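Local coordinates for formate-dependent phosphoribosylglycinamide formyltransferase (Mycobacterium tuberculosis H37Rv, PDB 6KHR), which belongs to the ATP-grasp superfamily of enzymes, at residues G133-A138 against L144-F149. Sequence-based numbering, arbitrary orientation.
Sequences GLRRLA and LPTAPF
Arg-135 reaches out from helix 131-141 into the bend of the loop that follows it, where the chain of this ATP-grasp protein turns back along the helix to enter strand 149-152, an edge strand of a small antiparallel sheet. Its side chain slides past Thr-146 and Phe-149, running opposite in direction to each. The aliphatic part meets the ring: CD of Arg-135 sits over one face of Phe-149, 4.2 Å from the ring centroid, a CH-pi contact displaced toward the rim. The arginine chain is bent at chi2, and with CD over the ring the guanidinium lies beyond it, its plane inclined by 55° to that of the ring, and NH1 of Arg-135 lies 3.8 Å from CD1 of Phe-149. Thr-146 lends its methyl, with CG2 over one face of the guanidinium, 3.9 Å from NE of Arg-135. NH1 also has a long, weak ion pair with Glu-217, on the neighbouring strand 214-217.

Apolar packing takes over nearer the helix end, where CB of Ala-138 meets CD2 of Leu-144 at 3.8 Å. Phe-303 of strand 300-307 touches both Ala-138 and Thr-146, while Arg-279 and Ile-280 of helix 267-284 pack on Leu-144.

One backbone hydrogen bond ties loop to helix: Leu-144 N donates to Ala-138 O at 3.0 Å, with an N-H...O angle of 150°.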
# COMPACT_ATOMS: atom_id res chain seq x y z
N GLY A 133 -21.55 21.69 -16.91
CA GLY A 133 -21.42 20.94 -18.14
C GLY A 133 -21.41 19.44 -17.93
O GLY A 133 -21.78 18.68 -18.83
N LEU A 134 -20.98 19.00 -16.76
CA LEU A 134 -20.97 17.57 -16.47
C LEU A 134 -22.39 17.07 -16.19
O LEU A 134 -22.78 15.98 -16.65
CB LEU A 134 -20.03 17.26 -15.30
CG LEU A 134 -19.97 15.76 -15.01
CD1 LEU A 134 -19.14 15.09 -16.07
CD2 LEU A 134 -19.41 15.47 -13.62
N ARG A 135 -23.17 17.85 -15.44
CA ARG A 135 -24.57 17.50 -15.24
C ARG A 135 -25.29 17.41 -16.59
O ARG A 135 -25.95 16.41 -16.88
CB ARG A 135 -25.26 18.52 -14.33
CG ARG A 135 -25.43 18.06 -12.91
CD ARG A 135 -26.38 16.86 -12.81
NE ARG A 135 -26.16 16.12 -11.57
CZ ARG A 135 -26.88 16.28 -10.46
NH1 ARG A 135 -27.87 17.16 -10.45
NH2 ARG A 135 -26.61 15.56 -9.38
N ARG A 136 -25.14 18.44 -17.42
CA ARG A 136 -25.80 18.46 -18.72
C ARG A 136 -25.29 17.34 -19.62
O ARG A 136 -26.05 16.80 -20.43
CB ARG A 136 -25.61 19.82 -19.39
N LEU A 137 -24.02 16.97 -19.49
CA LEU A 137 -23.52 15.80 -20.21
C LEU A 137 -24.19 14.52 -19.70
O LEU A 137 -24.57 13.64 -20.49
CB LEU A 137 -22.00 15.71 -20.06
CG LEU A 137 -21.43 14.37 -20.55
CD1 LEU A 137 -21.61 14.27 -22.07
CD2 LEU A 137 -19.97 14.15 -20.16
N ALA A 138 -24.35 14.40 -18.39
CA ALA A 138 -24.88 13.16 -17.84
C ALA A 138 -26.37 13.01 -18.15
O ALA A 138 -26.81 11.97 -18.64
CB ALA A 138 -24.64 13.12 -16.33
N LEU A 144 -28.76 9.72 -18.56
CA LEU A 144 -28.51 9.20 -17.23
C LEU A 144 -29.53 9.76 -16.24
O LEU A 144 -29.92 10.94 -16.34
CB LEU A 144 -27.08 9.52 -16.77
CG LEU A 144 -25.89 8.61 -17.12
CD1 LEU A 144 -26.17 7.69 -18.30
CD2 LEU A 144 -24.64 9.45 -17.37
N PRO A 145 -29.98 8.95 -15.28
CA PRO A 145 -30.99 9.42 -14.32
C PRO A 145 -30.33 10.19 -13.19
O PRO A 145 -29.35 9.74 -12.59
CB PRO A 145 -31.61 8.12 -13.80
CG PRO A 145 -30.45 7.14 -13.83
CD PRO A 145 -29.56 7.56 -14.99
N THR A 146 -30.83 11.38 -12.97
CA THR A 146 -30.35 12.22 -11.87
C THR A 146 -31.55 12.73 -11.10
O THR A 146 -32.66 12.42 -11.44
CB THR A 146 -29.63 13.46 -12.40
OG1 THR A 146 -30.42 13.98 -13.46
CG2 THR A 146 -28.30 13.15 -13.01
N ALA A 147 -31.28 13.47 -10.04
CA ALA A 147 -32.35 14.14 -9.29
C ALA A 147 -32.75 15.34 -10.13
O ALA A 147 -31.90 15.91 -10.76
CB ALA A 147 -31.83 14.58 -7.96
N PRO A 148 -34.04 15.70 -10.20
CA PRO A 148 -34.46 16.84 -10.98
C PRO A 148 -33.69 18.11 -10.62
O PRO A 148 -33.62 18.43 -9.49
CB PRO A 148 -35.91 16.94 -10.57
CG PRO A 148 -36.28 15.53 -10.35
CD PRO A 148 -35.12 14.98 -9.59
N PHE A 149 -33.14 18.79 -11.61
CA PHE A 149 -32.33 19.98 -11.31
C PHE A 149 -32.55 21.07 -12.34
O PHE A 149 -32.89 20.78 -13.45
CB PHE A 149 -30.86 19.59 -11.30
CG PHE A 149 -30.35 19.25 -12.66
CD1 PHE A 149 -30.41 17.96 -13.13
CD2 PHE A 149 -29.81 20.22 -13.48
CE1 PHE A 149 -29.94 17.64 -14.39
CE2 PHE A 149 -29.35 19.90 -14.75
CZ PHE A 149 -29.42 18.61 -15.20